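Local coordinates for protein tapirin (Caldicellulosiruptor kristjanssonii, PDB 6N2B) that is a cellulose-binding protein whose calcium-carrying, beta-helical C-terminal domain probably helps this extremely thermophilic bacterium adhere to cellulose, at residues T340-G345 and V362-R367; G318-K323 and G334-L339; N312-D317 and G326-G331; N274-N279 and G299-N304. All blocks are in the same frame, centred on the assembly; numbering follows the deposited sequence. Where two conformers were deposited one is given.

Interaction 1: T340-G345 and V362-R367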
loop_
_atom_site.group_PDB
_atom_site.type_symbol
_atom_site.label_atom_id
_atom_site.label_comp_id
_atom_site.label_asym_id
_atom_site.label_seq_id
_atom_site.Cartn_x
_atom_site.Cartn_y
_atom_site.Cartn_z
ATOM N N THR A 340 -13.009 0.256 -19.254
ATOM C CA THR A 340 -12.735 0.981 -20.484
ATOM C C THR A 340 -11.261 0.823 -20.812
ATOM O O THR A 340 -10.401 1.057 -19.963
ATOM C CB THR A 340 -13.150 2.474 -20.407
ATOM O OG1 THR A 340 -12.096 3.274 -19.865
ATOM C CG2 THR A 340 -14.371 2.642 -19.556
ATOM N N VAL A 341 -10.978 0.387 -22.030
ATOM C CA VAL A 341 -9.622 0.276 -22.541
ATOM C C VAL A 341 -9.485 1.285 -23.674
ATOM O O VAL A 341 -10.287 1.285 -24.612
ATOM C CB VAL A 341 -9.315 -1.157 -23.002
ATOM C CG1 VAL A 341 -7.834 -1.329 -23.303
ATOM C CG2 VAL A 341 -9.751 -2.130 -21.934
ATOM N N THR A 342 -8.496 2.168 -23.573
ATOM C CA THR A 342 -8.298 3.239 -24.539
ATOM C C THR A 342 -6.808 3.421 -24.748
ATOM O O THR A 342 -5.987 2.894 -23.996
ATOM C CB THR A 342 -8.898 4.570 -24.053
ATOM O OG1 THR A 342 -10.083 4.321 -23.295
ATOM C CG2 THR A 342 -9.236 5.505 -25.223
ATOM N N ASP A 343 -6.470 4.187 -25.778
ATOM C CA ASP A 343 -5.135 4.750 -25.936
ATOM C C ASP A 343 -4.060 3.677 -25.781
ATOM O O ASP A 343 -3.069 3.846 -25.071
ATOM C CB ASP A 343 -4.921 5.914 -24.956
ATOM C CG ASP A 343 -6.071 6.943 -24.984
ATOM O OD1 ASP A 343 -6.375 7.537 -26.050
ATOM O OD2 ASP A 343 -6.688 7.151 -23.924
ATOM N N ASN A 344 -4.288 2.546 -26.447
ATOM C CA ASN A 344 -3.354 1.429 -26.577
ATOM C C ASN A 344 -3.244 0.573 -25.333
ATOM O O ASN A 344 -2.273 -0.171 -25.191
ATOM C CB ASN A 344 -1.955 1.893 -26.970
ATOM C CG ASN A 344 -1.894 2.348 -28.389
ATOM O OD1 ASN A 344 -1.747 3.537 -28.666
ATOM N ND2 ASN A 344 -2.017 1.402 -29.315
ATOM N N GLY A 345 -4.211 0.633 -24.434
ATOM C CA GLY A 345 -4.252 -0.305 -23.336
ATOM C C GLY A 345 -4.508 -1.727 -23.813
ATOM O O GLY A 345 -4.698 -2.010 -25.000
ATOM N N VAL A 362 -14.408 0.070 -25.362
ATOM C CA VAL A 362 -13.082 -0.085 -25.955
ATOM C C VAL A 362 -12.943 0.959 -27.056
ATOM O O VAL A 362 -13.907 1.246 -27.773
ATOM C CB VAL A 362 -12.856 -1.509 -26.508
ATOM C CG1 VAL A 362 -11.392 -1.707 -26.944
ATOM C CG2 VAL A 362 -13.263 -2.551 -25.479
ATOM N N ARG A 363 -11.745 1.524 -27.196
ATOM C CA ARG A 363 -11.595 2.782 -27.910
ATOM C C ARG A 363 -10.129 2.969 -28.266
ATOM O O ARG A 363 -9.259 2.297 -27.709
ATOM C CB ARG A 363 -12.114 3.935 -27.040
ATOM C CG ARG A 363 -12.328 5.276 -27.711
ATOM C CD ARG A 363 -13.386 6.076 -26.954
ATOM N NE ARG A 363 -14.657 5.349 -26.827
ATOM C CZ ARG A 363 -15.636 5.340 -27.740
ATOM N NH1 ARG A 363 -15.517 6.028 -28.877
ATOM N NH2 ARG A 363 -16.748 4.638 -27.514
ATOM N N ASN A 364 -9.879 3.870 -29.223
ATOM C CA ASN A 364 -8.545 4.337 -29.598
ATOM C C ASN A 364 -7.464 3.268 -29.469
ATOM O O ASN A 364 -6.513 3.441 -28.698
ATOM C CB ASN A 364 -8.148 5.551 -28.752
ATOM C CG ASN A 364 -9.098 6.727 -28.921
ATOM O OD1 ASN A 364 -9.831 6.816 -29.909
ATOM N ND2 ASN A 364 -9.083 7.645 -27.953
ATOM N N ASN A 365 -7.612 2.159 -30.195
ATOM C CA ASN A 365 -6.649 1.056 -30.247
ATOM C C ASN A 365 -6.527 0.285 -28.943
ATOM O O ASN A 365 -5.582 -0.496 -28.780
ATOM C CB ASN A 365 -5.253 1.517 -30.687
ATOM C CG ASN A 365 -5.195 1.831 -32.166
ATOM O OD1 ASN A 365 -4.846 2.949 -32.549
ATOM N ND2 ASN A 365 -5.556 0.851 -33.010
ATOM N N GLY A 366 -7.454 0.470 -28.009
ATOM C CA GLY A 366 -7.560 -0.467 -26.911
ATOM C C GLY A 366 -7.837 -1.869 -27.422
ATOM O O GLY A 366 -8.430 -2.061 -28.487
ATOM N N ARG A 367 -7.381 -2.860 -26.664
ATOM C CA ARG A 367 -7.592 -4.259 -27.001
ATOM C C ARG A 367 -8.088 -4.999 -25.772
ATOM O O ARG A 367 -7.583 -4.785 -24.670
ATOM C CB ARG A 367 -6.299 -4.904 -27.525
ATOM C CG ARG A 367 -5.641 -4.118 -28.651
ATOM C CD ARG A 367 -4.817 -5.004 -29.587
ATOM N NE ARG A 367 -3.855 -5.870 -28.894
ATOM C CZ ARG A 367 -2.810 -5.443 -28.178
ATOM N NH1 ARG A 367 -2.568 -4.142 -28.023
ATOM N NH2 ARG A 367 -1.998 -6.324 -27.605
#

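Interaction 2: G318-K323 and G334-L339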
loop_
_atom_site.group_PDB
_atom_site.type_symbol
_atom_site.label_atom_id
_atom_site.label_comp_id
_atom_site.label_asym_id
_atom_site.label_seq_id
_atom_site.Cartn_x
_atom_site.Cartn_y
_atom_site.Cartn_z
ATOM N N GLY A 318 -16.844 1.394 -9.492
ATOM C CA GLY A 318 -16.565 2.435 -10.467
ATOM C C GLY A 318 -15.915 1.898 -11.731
ATOM O O GLY A 318 -16.060 0.718 -12.054
ATOM N N GLU A 319 -15.181 2.745 -12.443
ATOM C CA GLU A 319 -14.704 2.440 -13.787
ATOM C C GLU A 319 -13.232 2.047 -13.727
ATOM O O GLU A 319 -12.385 2.837 -13.288
ATOM C CB GLU A 319 -14.932 3.646 -14.706
ATOM C CG GLU A 319 -14.232 3.661 -16.071
ATOM C CD GLU A 319 -14.362 5.034 -16.766
ATOM O OE1 GLU A 319 -14.418 6.055 -16.049
ATOM O OE2 GLU A 319 -14.408 5.116 -18.016
ATOM N N VAL A 320 -12.934 0.824 -14.155
ATOM C CA VAL A 320 -11.554 0.397 -14.337
ATOM C C VAL A 320 -11.113 0.904 -15.700
ATOM O O VAL A 320 -11.644 0.479 -16.725
ATOM C CB VAL A 320 -11.407 -1.127 -14.241
ATOM C CG1 VAL A 320 -9.946 -1.520 -14.411
ATOM C CG2 VAL A 320 -11.970 -1.662 -12.918
ATOM N N GLN A 321 -10.172 1.832 -15.715
ATOM C CA GLN A 321 -9.566 2.288 -16.951
ATOM C C GLN A 321 -8.213 1.624 -17.118
ATOM O O GLN A 321 -7.420 1.562 -16.181
ATOM C CB GLN A 321 -9.367 3.797 -16.968
ATOM C CG GLN A 321 -10.574 4.638 -16.663
ATOM C CD GLN A 321 -10.183 6.097 -16.404
ATOM O OE1 GLN A 321 -9.786 6.826 -17.328
ATOM N NE2 GLN A 321 -10.267 6.519 -15.134
ATOM N N VAL A 322 -7.948 1.145 -18.321
ATOM C CA VAL A 322 -6.651 0.617 -18.696
ATOM C C VAL A 322 -6.258 1.382 -19.950
ATOM O O VAL A 322 -6.892 1.218 -20.998
ATOM C CB VAL A 322 -6.709 -0.896 -18.950
ATOM C CG1 VAL A 322 -5.342 -1.453 -19.319
ATOM C CG2 VAL A 322 -7.271 -1.605 -17.733
ATOM N N LYS A 323 -5.251 2.250 -19.848
ATOM C CA LYS A 323 -4.940 3.100 -20.991
ATOM C C LYS A 323 -3.459 3.446 -21.024
ATOM O O LYS A 323 -2.688 3.102 -20.121
ATOM C CB LYS A 323 -5.790 4.380 -20.991
ATOM C CG LYS A 323 -5.554 5.294 -19.811
ATOM C CD LYS A 323 -6.739 6.209 -19.549
ATOM C CE LYS A 323 -6.304 7.485 -18.820
ATOM N NZ LYS A 323 -7.431 8.447 -18.600
ATOM N N GLY A 334 -13.804 -10.913 -12.039
ATOM C CA GLY A 334 -13.963 -9.477 -11.990
ATOM C C GLY A 334 -15.430 -9.092 -11.944
ATOM O O GLY A 334 -16.256 -9.678 -12.656
ATOM N N ILE A 335 -15.767 -8.137 -11.075
ATOM C CA ILE A 335 -17.098 -7.541 -11.016
ATOM C C ILE A 335 -16.935 -6.040 -10.865
ATOM O O ILE A 335 -16.623 -5.553 -9.775
ATOM C CB ILE A 335 -17.935 -8.089 -9.852
ATOM C CG1 ILE A 335 -17.871 -9.611 -9.796
ATOM C CG2 ILE A 335 -19.353 -7.578 -9.971
ATOM C CD1 ILE A 335 -18.585 -10.210 -8.595
ATOM N N VAL A 336 -17.136 -5.295 -11.950
ATOM C CA VAL A 336 -16.883 -3.861 -11.968
ATOM C C VAL A 336 -18.073 -3.156 -12.603
ATOM O O VAL A 336 -18.890 -3.767 -13.290
ATOM C CB VAL A 336 -15.584 -3.503 -12.724
ATOM C CG1 VAL A 336 -14.479 -4.448 -12.343
ATOM C CG2 VAL A 336 -15.813 -3.510 -14.226
ATOM N N LYS A 337 -18.173 -1.854 -12.334
ATOM C CA LYS A 337 -19.197 -1.029 -12.961
ATOM C C LYS A 337 -18.904 -0.846 -14.445
ATOM O O LYS A 337 -19.794 -0.980 -15.292
ATOM C CB LYS A 337 -19.279 0.332 -12.251
ATOM C CG LYS A 337 -20.452 1.258 -12.659
ATOM C CD LYS A 337 -21.790 0.674 -12.193
ATOM C CE LYS A 337 -22.877 1.734 -12.086
ATOM N NZ LYS A 337 -24.233 1.158 -12.347
ATOM N N LYS A 338 -17.657 -0.545 -14.774
ATOM C CA LYS A 338 -17.265 -0.271 -16.143
ATOM C C LYS A 338 -15.811 -0.692 -16.326
ATOM O O LYS A 338 -14.991 -0.574 -15.410
ATOM C CB LYS A 338 -17.457 1.215 -16.497
ATOM C CG LYS A 338 -17.547 1.485 -17.995
ATOM C CD LYS A 338 -17.696 2.957 -18.345
ATOM C CE LYS A 338 -17.822 3.120 -19.875
ATOM N NZ LYS A 338 -17.906 4.522 -20.388
ATOM N N LEU A 339 -15.509 -1.229 -17.500
ATOM C CA LEU A 339 -14.137 -1.433 -17.932
ATOM C C LEU A 339 -13.980 -0.646 -19.213
ATOM O O LEU A 339 -14.773 -0.822 -20.140
ATOM C CB LEU A 339 -13.828 -2.910 -18.166
ATOM C CG LEU A 339 -12.497 -3.151 -18.888
ATOM C CD1 LEU A 339 -11.304 -2.743 -18.009
ATOM C CD2 LEU A 339 -12.366 -4.593 -19.361
#

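Interaction 3: N312-D317 and G326-G331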
loop_
_atom_site.group_PDB
_atom_site.type_symbol
_atom_site.label_atom_id
_atom_site.label_comp_id
_atom_site.label_asym_id
_atom_site.label_seq_id
_atom_site.Cartn_x
_atom_site.Cartn_y
_atom_site.Cartn_z
ATOM N N ASN A 312 -6.002 -11.175 -9.305
ATOM C CA ASN A 312 -6.727 -12.428 -9.434
ATOM C C ASN A 312 -8.225 -12.223 -9.269
ATOM O O ASN A 312 -9.021 -12.864 -9.962
ATOM C CB ASN A 312 -6.218 -13.441 -8.421
ATOM C CG ASN A 312 -6.352 -14.848 -8.929
ATOM O OD1 ASN A 312 -5.754 -15.209 -9.950
ATOM N ND2 ASN A 312 -7.155 -15.656 -8.236
ATOM N N GLU A 313 -8.623 -11.367 -8.328
ATOM C CA GLU A 313 -9.997 -10.913 -8.181
ATOM C C GLU A 313 -9.958 -9.402 -8.199
ATOM O O GLU A 313 -9.027 -8.804 -7.648
ATOM C CB GLU A 313 -10.636 -11.405 -6.884
ATOM C CG GLU A 313 -10.160 -12.775 -6.459
ATOM C CD GLU A 313 -10.910 -13.344 -5.251
ATOM O OE1 GLU A 313 -11.869 -12.696 -4.758
ATOM O OE2 GLU A 313 -10.532 -14.455 -4.797
ATOM N N ILE A 314 -10.944 -8.784 -8.855
ATOM C CA ILE A 314 -11.067 -7.326 -8.901
ATOM C C ILE A 314 -12.542 -6.981 -8.762
ATOM O O ILE A 314 -13.376 -7.495 -9.508
ATOM C CB ILE A 314 -10.461 -6.720 -10.190
ATOM C CG1 ILE A 314 -10.909 -5.270 -10.405
ATOM C CG2 ILE A 314 -10.818 -7.534 -11.407
ATOM C CD1 ILE A 314 -10.361 -4.292 -9.392
ATOM N N TYR A 315 -12.869 -6.138 -7.793
ATOM C CA TYR A 315 -14.233 -5.673 -7.591
ATOM C C TYR A 315 -14.221 -4.160 -7.551
ATOM O O TYR A 315 -13.384 -3.568 -6.864
ATOM C CB TYR A 315 -14.829 -6.222 -6.296
ATOM C CG TYR A 315 -14.647 -7.710 -6.129
ATOM C CD1 TYR A 315 -15.496 -8.600 -6.760
ATOM C CD2 TYR A 315 -13.620 -8.224 -5.348
ATOM C CE1 TYR A 315 -15.335 -9.979 -6.609
ATOM C CE2 TYR A 315 -13.459 -9.590 -5.184
ATOM C CZ TYR A 315 -14.314 -10.464 -5.827
ATOM O OH TYR A 315 -14.159 -11.821 -5.693
ATOM N N SER A 316 -15.138 -3.528 -8.277
ATOM C CA SER A 316 -15.088 -2.077 -8.342
ATOM C C SER A 316 -16.473 -1.487 -8.535
ATOM O O SER A 316 -17.187 -1.844 -9.478
ATOM C CB SER A 316 -14.172 -1.607 -9.463
ATOM O OG SER A 316 -14.066 -0.199 -9.416
ATOM N N ASP A 317 -16.834 -0.575 -7.640
ATOM C CA ASP A 317 -18.066 0.192 -7.739
ATOM C C ASP A 317 -17.963 1.326 -8.759
ATOM O O ASP A 317 -18.902 2.124 -8.877
ATOM C CB ASP A 317 -18.444 0.741 -6.360
ATOM C CG ASP A 317 -18.903 -0.353 -5.398
ATOM O OD1 ASP A 317 -19.151 -1.487 -5.860
ATOM O OD2 ASP A 317 -19.026 -0.089 -4.180
ATOM N N GLY A 326 -1.075 0.517 -20.864
ATOM C CA GLY A 326 -1.135 -0.346 -19.700
ATOM C C GLY A 326 -1.648 -1.735 -20.033
ATOM O O GLY A 326 -2.469 -1.925 -20.925
ATOM N N ASN A 327 -1.149 -2.717 -19.281
ATOM C CA ASN A 327 -1.512 -4.121 -19.423
ATOM C C ASN A 327 -2.179 -4.576 -18.142
ATOM O O ASN A 327 -1.563 -4.521 -17.073
ATOM C CB ASN A 327 -0.288 -4.994 -19.669
ATOM C CG ASN A 327 0.061 -5.103 -21.112
ATOM O OD1 ASN A 327 -0.183 -6.132 -21.738
ATOM N ND2 ASN A 327 0.643 -4.039 -21.663
ATOM N N PHE A 328 -3.409 -5.065 -18.248
ATOM C CA PHE A 328 -4.154 -5.495 -17.075
ATOM C C PHE A 328 -4.709 -6.890 -17.314
ATOM O O PHE A 328 -5.463 -7.093 -18.269
ATOM C CB PHE A 328 -5.274 -4.510 -16.765
ATOM C CG PHE A 328 -6.103 -4.910 -15.598
ATOM C CD1 PHE A 328 -5.516 -5.501 -14.495
ATOM C CD2 PHE A 328 -7.476 -4.703 -15.605
ATOM C CE1 PHE A 328 -6.285 -5.881 -13.419
ATOM C CE2 PHE A 328 -8.250 -5.072 -14.527
ATOM C CZ PHE A 328 -7.661 -5.654 -13.430
ATOM N N GLU A 329 -4.361 -7.842 -16.442
ATOM C CA GLU A 329 -4.836 -9.220 -16.537
ATOM C C GLU A 329 -5.684 -9.589 -15.327
ATOM O O GLU A 329 -5.280 -9.345 -14.186
ATOM C CB GLU A 329 -3.680 -10.210 -16.629
ATOM C CG GLU A 329 -2.619 -9.888 -17.651
ATOM C CD GLU A 329 -1.719 -11.086 -17.897
ATOM O OE1 GLU A 329 -1.681 -11.994 -17.022
ATOM O OE2 GLU A 329 -1.073 -11.126 -18.970
ATOM N N ILE A 330 -6.831 -10.216 -15.574
ATOM C CA ILE A 330 -7.694 -10.729 -14.521
ATOM C C ILE A 330 -7.547 -12.243 -14.472
ATOM O O ILE A 330 -7.885 -12.940 -15.437
ATOM C CB ILE A 330 -9.154 -10.326 -14.750
ATOM C CG1 ILE A 330 -9.262 -8.804 -14.851
ATOM C CG2 ILE A 330 -10.031 -10.868 -13.625
ATOM C CD1 ILE A 330 -10.607 -8.339 -15.307
ATOM N N GLY A 331 -7.065 -12.758 -13.337
ATOM C CA GLY A 331 -6.701 -14.162 -13.260
ATOM C C GLY A 331 -7.850 -15.094 -12.953
ATOM O O GLY A 331 -7.828 -16.257 -13.372
#

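Interaction 4: N274-N279 and G299-N304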
loop_
_atom_site.group_PDB
_atom_site.type_symbol
_atom_site.label_atom_id
_atom_site.label_comp_id
_atom_site.label_asym_id
_atom_site.label_seq_id
_atom_site.Cartn_x
_atom_site.Cartn_y
_atom_site.Cartn_z
ATOM N N ASN A 274 -11.989 4.729 -2.183
ATOM C CA ASN A 274 -12.579 5.493 -3.279
ATOM C C ASN A 274 -11.889 5.242 -4.616
ATOM O O ASN A 274 -12.489 4.613 -5.495
ATOM C CB ASN A 274 -12.595 6.982 -2.944
ATOM C CG ASN A 274 -13.177 7.815 -4.067
ATOM O OD1 ASN A 274 -14.350 7.658 -4.429
ATOM N ND2 ASN A 274 -12.356 8.698 -4.641
ATOM N N LYS A 275 -10.662 5.731 -4.815
ATOM C CA LYS A 275 -10.022 5.725 -6.128
ATOM C C LYS A 275 -8.555 5.298 -6.023
ATOM O O LYS A 275 -7.872 5.608 -5.037
ATOM C CB LYS A 275 -10.166 7.125 -6.787
ATOM C CG LYS A 275 -8.895 7.758 -7.351
ATOM C CD LYS A 275 -9.157 9.168 -7.926
ATOM C CE LYS A 275 -8.972 10.275 -6.879
ATOM N NZ LYS A 275 -9.045 11.656 -7.459
ATOM N N LEU A 276 -8.082 4.561 -7.034
ATOM C CA LEU A 276 -6.679 4.177 -7.169
ATOM C C LEU A 276 -6.199 4.609 -8.547
ATOM O O LEU A 276 -6.896 4.403 -9.543
ATOM C CB LEU A 276 -6.486 2.665 -6.980
ATOM C CG LEU A 276 -5.158 2.009 -7.378
ATOM C CD1 LEU A 276 -3.982 2.686 -6.674
ATOM C CD2 LEU A 276 -5.187 0.518 -7.055
ATOM N N VAL A 277 -5.029 5.233 -8.610
ATOM C CA VAL A 277 -4.540 5.778 -9.867
ATOM C C VAL A 277 -3.056 5.474 -9.980
ATOM O O VAL A 277 -2.258 5.968 -9.179
ATOM C CB VAL A 277 -4.781 7.296 -9.982
ATOM C CG1 VAL A 277 -4.332 7.806 -11.331
ATOM C CG2 VAL A 277 -6.242 7.620 -9.781
ATOM N N PHE A 278 -2.686 4.662 -10.964
ATOM C CA PHE A 278 -1.308 4.602 -11.433
ATOM C C PHE A 278 -1.160 5.644 -12.530
ATOM O O PHE A 278 -1.758 5.514 -13.599
ATOM C CB PHE A 278 -0.958 3.218 -11.950
ATOM C CG PHE A 278 -0.743 2.223 -10.875
ATOM C CD1 PHE A 278 -1.816 1.603 -10.272
ATOM C CD2 PHE A 278 0.540 1.902 -10.458
ATOM C CE1 PHE A 278 -1.619 0.676 -9.271
ATOM C CE2 PHE A 278 0.742 0.972 -9.463
ATOM C CZ PHE A 278 -0.345 0.355 -8.871
ATOM N N ASN A 279 -0.363 6.674 -12.271
ATOM C CA ASN A 279 -0.419 7.857 -13.117
ATOM C C ASN A 279 0.310 7.684 -14.442
ATOM O O ASN A 279 -0.073 8.309 -15.436
ATOM C CB ASN A 279 0.148 9.047 -12.366
ATOM C CG ASN A 279 -0.675 10.272 -12.570
ATOM O OD1 ASN A 279 -1.804 10.350 -12.082
ATOM N ND2 ASN A 279 -0.135 11.241 -13.310
ATOM N N GLY A 299 -14.603 5.806 -7.155
ATOM C CA GLY A 299 -13.614 6.540 -7.927
ATOM C C GLY A 299 -12.839 5.711 -8.933
ATOM O O GLY A 299 -12.195 6.286 -9.818
ATOM N N GLY A 300 -12.850 4.382 -8.790
ATOM C CA GLY A 300 -12.326 3.494 -9.812
ATOM C C GLY A 300 -10.876 3.086 -9.623
ATOM O O GLY A 300 -10.294 3.152 -8.536
ATOM N N MET A 301 -10.295 2.622 -10.731
ATOM C CA MET A 301 -8.902 2.192 -10.805
ATOM C C MET A 301 -8.384 2.584 -12.176
ATOM O O MET A 301 -8.783 1.989 -13.179
ATOM C CB MET A 301 -8.751 0.690 -10.603
ATOM C CG MET A 301 -7.312 0.224 -10.777
ATOM S SD MET A 301 -7.010 -1.382 -10.015
ATOM C CE MET A 301 -7.718 -2.469 -11.262
ATOM N N GLU A 302 -7.504 3.572 -12.220
ATOM C CA GLU A 302 -6.942 4.073 -13.464
ATOM C C GLU A 302 -5.544 3.491 -13.612
ATOM O O GLU A 302 -4.618 3.872 -12.885
ATOM C CB GLU A 302 -6.926 5.597 -13.461
ATOM C CG GLU A 302 -6.498 6.234 -14.754
ATOM C CD GLU A 302 -6.457 7.742 -14.642
ATOM O OE1 GLU A 302 -7.152 8.288 -13.748
ATOM O OE2 GLU A 302 -5.724 8.377 -15.438
ATOM N N LEU A 303 -5.397 2.556 -14.547
ATOM C CA LEU A 303 -4.130 1.874 -14.778
ATOM C C LEU A 303 -3.501 2.470 -16.031
ATOM O O LEU A 303 -3.592 1.922 -17.131
ATOM C CB LEU A 303 -4.349 0.371 -14.907
ATOM C CG LEU A 303 -4.982 -0.232 -13.659
ATOM C CD1 LEU A 303 -5.256 -1.727 -13.825
ATOM C CD2 LEU A 303 -4.087 0.020 -12.462
ATOM N N ASN A 304 -2.874 3.631 -15.860
ATOM C CA ASN A 304 -2.076 4.179 -16.941
ATOM C C ASN A 304 -0.817 3.363 -17.087
ATOM O O ASN A 304 -0.428 2.609 -16.200
ATOM C CB ASN A 304 -1.722 5.640 -16.703
ATOM C CG ASN A 304 -2.873 6.552 -17.000
ATOM O OD1 ASN A 304 -3.205 6.784 -18.167
ATOM N ND2 ASN A 304 -3.520 7.055 -15.947
#

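Interaction 1: T340-G345 and V362-R367
Asn344 and Asn365 run alongside each other in the same direction, where two successive coils of the parallel beta-helix leave strands 338-341 and 359-363 and enter matching type I' turns, Thr342 to Gly345 and Arg363 to Gly366. Their amide planes differ by 11°, and Asn344 ND2 sits 3.5 Å from Asn365 CB. Like residues at equivalent places in neighbouring coils recall the side-chain stacks well known in parallel beta-helices. One residue earlier in the turns, Asp343 is matched with Asn364. The amide of Asn364 was modelled in two conformers, so the weak hydrogen bond from Asn364 ND2 to Asp343 OD1, which belongs to one of them, is doubtful. Thr342 makes a plainer contact: its CG2, anti to its own backbone N, comes within 3.7 Å of Arg363 CB.

Beneath the turns, Val341 and Val362 pair in parallel with their side chains on the same face, and both touch Val368 on strand 367-370. With chi1 at -170°, Val341 CG1 is anti to its backbone N and packs 3.7 Å from Gly366 CA. The end of Arg363 leads away from the 340-345 segment, its NE in a salt bridge with Glu361. The backbones are tied as well: a weak bond joins Arg363 N to Val341 O, and Asn344 N donates to Asn364 O. Where the chain heads into the next strand, Arg367 N bonds Gly345 O at 3.3 Å, approaching from 45° above the plane of that carbonyl.

Interaction 2: G318-K323 and G334-L339
Gly318 O accepts two weak hydrogen bonds from the corner of the next coil, one from Lys337 N at 3.3 Å and one from Lys338 N at 3.4 Å. A firmer bond follows, Val320 N to Lys338 O at 2.8 Å, and belongs to the parallel register in which Glu319 faces Lys338 and Val320 faces Leu339. Val320 O meets Leu339 CA in a CA-H...O contact and takes its conventional bond from Thr340 N.

The side chains of Glu319 and Lys338 are both extended and run alongside each other, Glu319 CB lying 3.9 Å from Lys338 CB. Glu319 OE2 and Lys338 NZ nevertheless stay 4.3 Å apart, beyond a salt bridge. Each has another partner: NZ pairs with Glu361, and OE2 has a weak bond with Thr340 OG1. The opposite charges still probably attract.

On the other face Val320 CG1 packs on Leu339 CD1. Val320 CG2 meets Val336 CG1 at 3.8 Å, the side chains crossing at about a right angle; Val336 comes from strand 333-336, before the corner. Strand 319-322 runs between strands 300-303 and 338-341 of a parallel sheet, and Leu339 reaches across to Leu355 on strand 354-357 and Thr347 on strand 346-349.

Interaction 3: N312-D317 and G326-G331
Two walls of the beta-helix meet across its interior where Ile314, on strand 314-316, reaches Phe328 and Ile330, on strand 327-330 of the following coil. A single methyl of Ile314 does the touching. Ile314 CG2 lies 4.0 Å from Ile330 CG1 and equally close to Ile330 CD1, with Ile330 CG2 scarcely further off, so it touches CG1, CD1 and CG2 of that side chain. The two isoleucines cross at about a right angle. In Ile314, chi1 of 165° places CG1 anti to the backbone N and leaves CG2 between that N and the carbonyl carbon. CG2 also stands 4.2 Å from Phe328 CZ, at the edge of the ring and near its plane, so it does not lie over the aromatic face. Phe328 CG is anti to its own backbone N, chi1 178°, and CZ, at the far end of the ring, is the atom that meets the methyl.

In a parallel beta-helix each coil contributes strands to different sheets, and this pair belongs to two of them: strand 314-316 bonds to 293-296 and 333-336, strand 327-330 to 307-311 and 346-349. Side chains carry the contact; at the corner Asn312 OD1 meets the backbone of Gly331, 3.6 Å from its CA. Close by, Asn312 O approaches Ile330 CG2 at 4.3 Å, the carbonyl facing the methyl branch of that isoleucine. Met301 touches both Ile314 and Phe328 from the third sheet, and Leu303 joins it against the ring.

Interaction 4: N274-N279 and G299-N304
Phe278 and Leu303 head the apolar packing between these two parallel strands, running alongside each other with Leu303 CD2 3.5 Å from Phe278 CD1. On the same face, Leu276 CD2 meets Met301 SD at 4.0 Å. The opposite face pairs Val277 with Glu302, whose OE1 comes within 3.7 Å of Val277 CG1.

Backbone bonds alternate along the parallel strands of this beta-helix: Leu276 N to Gly300 O, Glu302 N to Leu276 O at 2.9 Å, and Phe278 N to Glu302 O at 2.8 Å. At the start, Asn274 O receives weak bonds from the N atoms of Gly299 and Gly300.

The far end is closed by Asn304. Its backbone N bonds Phe278 O, which ND2 also reaches weakly at 3.3 Å; ND2 is also hydrogen-bonded to Glu302 OE2, and OD1 is taken by Asn324 ND2. An alanine here would probably leave Glu302 OE2 and Asn324 ND2 without their amide partner and the Glu302 carboxylate freer to turn.

Strand 254-257 flanks 275-278, with Val255 against Leu276; strand 319-322 flanks 300-303, with Val320 against Met301; and the ring of Tyr309, on strand 307-311, meets Phe278 edge-to-face.

Overall arrangement
Following the chain from the N terminus, interaction 4 comes first and closes one coil of the beta-helix by pairing 275-278 with 300-303. Interactions 3 and 2 then cross: segment 318-323 starts before the loop of interaction 3 ends at 326-331, and its partner 334-339 comes after. Interaction 3 joins two walls through the interior, while interaction 2 pairs neighbouring strands 319-322 and 338-341 of one sheet. Interaction 1 closes the next coil, from 340-345 to 362-367, continuing along strand 338-341, which it shares with interaction 2. Interactions 4, 2 and 1 therefore lie along the same parallel sheet, joined by backbone bonds such as Gln321 N to Met301 O, while interaction 3 packs against it from inside.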